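Local coordinates for C-glycoside 3-oxidase (Microbacterium trichothecenolyticum, PDB 7DVE), which oxidises the C3 hydroxyl of the sugar in C-glycosides such as isoorientin and mangiferin, using FAD and passing the electrons to oxygen to form hydrogen peroxide, at residues A[114-119]-A[441-446]. Numbering follows the deposited sequence.
Sequences VAAFSS and ASLHYQ. With FAD (flavin-adenine dinucleotide), chain C.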
ATOM      1  N   VAL A 114      14.895  -6.036  -2.286  1.00 47.89           N
ATOM      2  CA  VAL A 114      14.240  -4.947  -3.010  1.00 47.22           C
ATOM      3  C   VAL A 114      13.104  -4.284  -2.216  1.00 47.10           C
ATOM      4  O   VAL A 114      12.134  -3.783  -2.802  1.00 47.68           O
ATOM      5  CB  VAL A 114      13.720  -5.434  -4.384  1.00 49.76           C
ATOM      6  CG1 VAL A 114      14.891  -5.834  -5.284  1.00 50.81           C
ATOM      7  CG2 VAL A 114      12.702  -6.572  -4.220  1.00 45.20           C
ATOM      8  N   ALA A 115      13.209  -4.252  -0.891  1.00 47.88           N
ATOM      9  CA  ALA A 115      12.370  -3.356  -0.098  1.00 47.60           C
ATOM     10  C   ALA A 115      12.456  -1.948  -0.664  1.00 47.53           C
ATOM     11  O   ALA A 115      13.553  -1.418  -0.844  1.00 44.00           O
ATOM     12  CB  ALA A 115      12.821  -3.357   1.371  1.00 47.37           C
ATOM     13  N   ALA A 116      11.290  -1.337  -0.942  1.00 48.05           N
ATOM     14  CA  ALA A 116      11.240  -0.077  -1.674  1.00 47.30           C
ATOM     15  C   ALA A 116      10.362   0.951  -0.965  1.00 49.57           C
ATOM     16  O   ALA A 116       9.616   0.637  -0.036  1.00 46.52           O
ATOM     17  CB  ALA A 116      10.757  -0.291  -3.113  1.00 45.61           C
ATOM     18  N   PHE A 117      10.480   2.203  -1.425  1.00 49.07           N
ATOM     19  CA  PHE A 117       9.773   3.353  -0.884  1.00 46.35           C
ATOM     20  C   PHE A 117       9.403   4.285  -2.030  1.00 49.58           C
ATOM     21  O   PHE A 117       9.987   4.213  -3.115  1.00 49.29           O
ATOM     22  CB  PHE A 117      10.619   4.146   0.118  1.00 50.05           C
ATOM     23  CG  PHE A 117      11.411   3.298   1.071  1.00 51.52           C
ATOM     24  CD1 PHE A 117      12.674   2.834   0.722  1.00 48.73           C
ATOM     25  CD2 PHE A 117      10.909   2.999   2.325  1.00 51.22           C
ATOM     26  CE1 PHE A 117      13.397   2.073   1.572  1.00 48.66           C
ATOM     27  CE2 PHE A 117      11.649   2.218   3.208  1.00 50.78           C
ATOM     28  CZ  PHE A 117      12.897   1.761   2.826  1.00 51.47           C
ATOM     29  N   SER A 118       8.456   5.187  -1.760  1.00 47.01           N
ATOM     30  CA  SER A 118       8.146   6.340  -2.607  1.00 50.02           C
ATOM     31  C   SER A 118       8.106   7.593  -1.739  1.00 49.79           C
ATOM     32  O   SER A 118       7.588   7.563  -0.626  1.00 52.18           O
ATOM     33  CB  SER A 118       6.786   6.205  -3.335  1.00 49.09           C
ATOM     34  OG  SER A 118       6.819   5.208  -4.334  1.00 49.08           O
ATOM     35  N   SER A 119       8.627   8.700  -2.253  1.00 50.51           N
ATOM     36  CA  SER A 119       8.649   9.966  -1.515  1.00 53.64           C
ATOM     37  C   SER A 119       8.019  11.030  -2.407  1.00 55.39           C
ATOM     38  O   SER A 119       8.700  11.601  -3.267  1.00 55.81           O
ATOM     39  CB  SER A 119      10.064  10.351  -1.114  1.00 52.95           C
ATOM     40  OG  SER A 119      10.471   9.630   0.040  1.00 54.38           O
ATOM     41  N   ALA A 441       9.749  -7.601  -3.121  1.00 46.01           N
ATOM     42  CA  ALA A 441       9.164  -7.211  -4.390  1.00 47.48           C
ATOM     43  C   ALA A 441       7.665  -6.955  -4.296  1.00 49.39           C
ATOM     44  O   ALA A 441       7.149  -6.183  -5.094  1.00 48.68           O
ATOM     45  CB  ALA A 441       9.436  -8.277  -5.441  1.00 47.29           C
ATOM     46  N   SER A 442       6.955  -7.569  -3.337  1.00 48.40           N
ATOM     47  CA  SER A 442       5.509  -7.366  -3.258  1.00 50.80           C
ATOM     48  C   SER A 442       5.136  -5.938  -2.872  1.00 48.40           C
ATOM     49  O   SER A 442       4.009  -5.520  -3.137  1.00 46.22           O
ATOM     50  CB  SER A 442       4.870  -8.346  -2.252  1.00 49.01           C
ATOM     51  OG  SER A 442       5.115  -7.959  -0.909  1.00 46.77           O
ATOM     52  N   LEU A 443       6.061  -5.186  -2.266  1.00 48.00           N
ATOM     53  CA  LEU A 443       5.819  -3.853  -1.720  1.00 46.63           C
ATOM     54  C   LEU A 443       4.688  -3.835  -0.709  1.00 47.78           C
ATOM     55  O   LEU A 443       4.131  -2.774  -0.435  1.00 49.64           O
ATOM     56  CB  LEU A 443       5.536  -2.830  -2.811  1.00 47.98           C
ATOM     57  CG  LEU A 443       6.423  -2.920  -4.047  1.00 50.93           C
ATOM     58  CD1 LEU A 443       5.670  -2.292  -5.202  1.00 49.35           C
ATOM     59  CD2 LEU A 443       7.751  -2.238  -3.808  1.00 46.88           C
ATOM     60  N   HIS A 444       4.341  -4.994  -0.153  1.00 48.05           N
ATOM     61  CA  HIS A 444       3.339  -5.134   0.904  1.00 48.62           C
ATOM     62  C   HIS A 444       4.078  -5.495   2.191  1.00 49.43           C
ATOM     63  O   HIS A 444       4.394  -6.664   2.430  1.00 49.04           O
ATOM     64  CB  HIS A 444       2.320  -6.212   0.538  1.00 46.46           C
ATOM     65  CG  HIS A 444       1.693  -6.022  -0.802  1.00 48.16           C
ATOM     66  ND1 HIS A 444       0.960  -7.013  -1.422  1.00 49.30           N
ATOM     67  CD2 HIS A 444       1.630  -4.940  -1.619  1.00 46.95           C
ATOM     68  CE1 HIS A 444       0.506  -6.560  -2.580  1.00 47.88           C
ATOM     69  NE2 HIS A 444       0.887  -5.304  -2.717  1.00 44.35           N
ATOM     70  N   TYR A 445       4.377  -4.494   3.008  1.00 50.72           N
ATOM     71  CA  TYR A 445       5.110  -4.704   4.254  1.00 50.14           C
ATOM     72  C   TYR A 445       4.155  -4.436   5.421  1.00 53.01           C
ATOM     73  O   TYR A 445       3.640  -3.321   5.574  1.00 49.99           O
ATOM     74  CB  TYR A 445       6.364  -3.824   4.324  1.00 46.42           C
ATOM     75  CG  TYR A 445       7.155  -3.736   3.010  1.00 49.90           C
ATOM     76  CD1 TYR A 445       7.357  -4.857   2.191  1.00 49.55           C
ATOM     77  CD2 TYR A 445       7.697  -2.533   2.595  1.00 48.79           C
ATOM     78  CE1 TYR A 445       8.061  -4.759   0.984  1.00 48.62           C
ATOM     79  CE2 TYR A 445       8.393  -2.425   1.410  1.00 49.05           C
ATOM     80  CZ  TYR A 445       8.571  -3.525   0.599  1.00 49.20           C
ATOM     81  OH  TYR A 445       9.278  -3.362  -0.586  1.00 46.35           O
ATOM     82  N   GLN A 446       3.911  -5.460   6.230  1.00 51.41           N
ATOM     83  CA  GLN A 446       2.958  -5.391   7.314  1.00 52.21           C
ATOM     84  C   GLN A 446       3.666  -5.597   8.647  1.00 55.76           C
ATOM     85  O   GLN A 446       4.833  -6.002   8.712  1.00 53.84           O
ATOM     86  CB  GLN A 446       1.854  -6.448   7.141  1.00 53.95           C
ATOM     87  CG  GLN A 446       0.899  -6.227   5.938  1.00 53.31           C
ATOM     88  CD  GLN A 446       1.558  -6.474   4.591  1.00 52.77           C
ATOM     89  OE1 GLN A 446       1.378  -5.688   3.659  1.00 53.05           O
ATOM     90  NE2 GLN A 446       2.314  -7.577   4.470  1.00 48.95           N
TER
HETATM   91  PA  FAD C 801       2.783   5.183   1.423  1.00 52.71           P
HETATM   92  O1A FAD C 801       4.216   4.814   1.321  1.00 53.98           O
HETATM   93  O2A FAD C 801       1.885   4.887   0.283  1.00 51.84           O
HETATM   94  O5B FAD C 801       2.844   6.760   1.756  1.00 55.82           O
HETATM   95  C5B FAD C 801       3.612   7.205   2.878  1.00 52.77           C
HETATM   96  C4B FAD C 801       4.081   8.619   2.649  1.00 54.23           C
HETATM   97  O4B FAD C 801       4.783   8.998   3.870  1.00 55.29           O
HETATM   98  C3B FAD C 801       5.137   8.681   1.527  1.00 56.76           C
HETATM   99  O3B FAD C 801       4.728   9.687   0.579  1.00 55.53           O
HETATM  100  C2B FAD C 801       6.381   9.137   2.304  1.00 54.00           C
HETATM  101  O2B FAD C 801       7.193  10.028   1.534  1.00 53.14           O
HETATM  102  C1B FAD C 801       5.786   9.915   3.460  1.00 56.53           C
HETATM  103  N9A FAD C 801       6.784  10.057   4.582  1.00 58.82           N
HETATM  104  C8A FAD C 801       7.434   8.995   5.085  1.00 57.00           C
HETATM  105  N7A FAD C 801       8.239   9.417   6.067  1.00 58.51           N
HETATM  106  C5A FAD C 801       8.102  10.740   6.177  1.00 61.01           C
HETATM  107  C6A FAD C 801       8.670  11.621   7.012  1.00 63.10           C
HETATM  108  N6A FAD C 801       9.540  11.124   7.891  1.00 63.88           N
HETATM  109  N1A FAD C 801       8.384  12.937   6.977  1.00 63.15           N
HETATM  110  C2A FAD C 801       7.460  13.381   6.029  1.00 63.43           C
HETATM  111  N3A FAD C 801       6.865  12.438   5.170  1.00 60.31           N
HETATM  112  C4A FAD C 801       7.197  11.139   5.262  1.00 60.47           C
HETATM  113  N1  FAD C 801      -1.109  -2.107  -2.983  1.00 46.90           N
HETATM  114  C2  FAD C 801      -2.336  -2.744  -3.043  1.00 48.94           C
HETATM  115  O2  FAD C 801      -2.997  -2.813  -2.013  1.00 47.44           O
HETATM  116  N3  FAD C 801      -2.787  -3.301  -4.251  1.00 49.43           N
HETATM  117  C4  FAD C 801      -2.009  -3.169  -5.422  1.00 46.34           C
HETATM  118  O4  FAD C 801      -2.427  -3.642  -6.484  1.00 44.99           O
HETATM  119  C4X FAD C 801      -0.778  -2.526  -5.344  1.00 47.60           C
HETATM  120  N5  FAD C 801       0.045  -2.414  -6.415  1.00 48.00           N
HETATM  121  C5X FAD C 801       1.176  -1.656  -6.323  1.00 47.91           C
HETATM  122  C6  FAD C 801       1.973  -1.408  -7.457  1.00 46.89           C
HETATM  123  C7  FAD C 801       3.098  -0.592  -7.405  1.00 47.81           C
HETATM  124  C7M FAD C 801       3.947  -0.332  -8.675  1.00 47.59           C
HETATM  125  C8  FAD C 801       3.458  -0.006  -6.190  1.00 47.10           C
HETATM  126  C8M FAD C 801       4.704   0.896  -6.118  1.00 46.92           C
HETATM  127  C9  FAD C 801       2.677  -0.253  -5.052  1.00 48.01           C
HETATM  128  C9A FAD C 801       1.540  -1.080  -5.105  1.00 46.91           C
HETATM  129  N10 FAD C 801       0.795  -1.336  -4.006  1.00 48.35           N
HETATM  130  C10 FAD C 801      -0.357  -2.002  -4.119  1.00 47.89           C
HETATM  131  C1' FAD C 801       1.181  -0.877  -2.642  1.00 47.91           C
HETATM  132  C2' FAD C 801       0.510   0.420  -2.174  1.00 49.69           C
HETATM  133  O2' FAD C 801       1.001   1.502  -2.983  1.00 49.02           O
HETATM  134  C3' FAD C 801       0.781   0.657  -0.651  1.00 48.66           C
HETATM  135  O3' FAD C 801       0.237  -0.428   0.115  1.00 49.14           O
HETATM  136  C4' FAD C 801       0.083   1.923  -0.151  1.00 50.60           C
HETATM  137  O4' FAD C 801       0.526   3.040  -0.906  1.00 49.37           O
HETATM  138  C5' FAD C 801       0.415   2.167   1.347  1.00 52.64           C
HETATM  139  O5' FAD C 801      -0.056   3.466   1.759  1.00 52.08           O
HETATM  140  P   FAD C 801       0.562   4.289   3.008  1.00 53.84           P
HETATM  141  O1P FAD C 801       0.060   5.689   3.059  1.00 54.13           O
HETATM  142  O2P FAD C 801       0.373   3.409   4.181  1.00 54.87           O
HETATM  143  O3P FAD C 801       2.141   4.520   2.738  1.00 54.12           O
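Tyr445 reaches the 114-119 segment with its phenol tip, where OH accepts a hydrogen bond from the backbone N of Ala116 at 2.9 Å (N-H...O 148°). The ring lies with its edge to Ala116 O, which sits near the ring plane 3.6 Å from CE2, while Ala115 CA packs close beside the hydroxyl. The same OH donates to the carbonyl of Gly440, just before 441-446, and the buried hydroxyl thus bridges two backbones. Next to it, Leu443 forks between protein and cofactor: CD2 meets Ala116 CB at 3.6 Å, and CD1 presses on the dimethylbenzene end of the flavin, 3.3 Å from FAD C8. In this GMC oxidoreductase the loop after strand 427-436 thus joins the short strand 116-117 to the isoalloxazine and carries His444, the probable proton acceptor, whose NE2 is 3.8 Å from FAD N1. Farther along, with Val114 CG1 anti to the carbonyl carbon (chi1 -65°), CG2 meets Ala441 N at 3.3 Å and CB at 3.9 Å. Ser442 OG accepts from His444 N in an ST turn and is also hydrogen-bonded to Asp297 OD1 and Gln298 N, while Gln298 OE1 is hydrogen-bonded to His444 ND1.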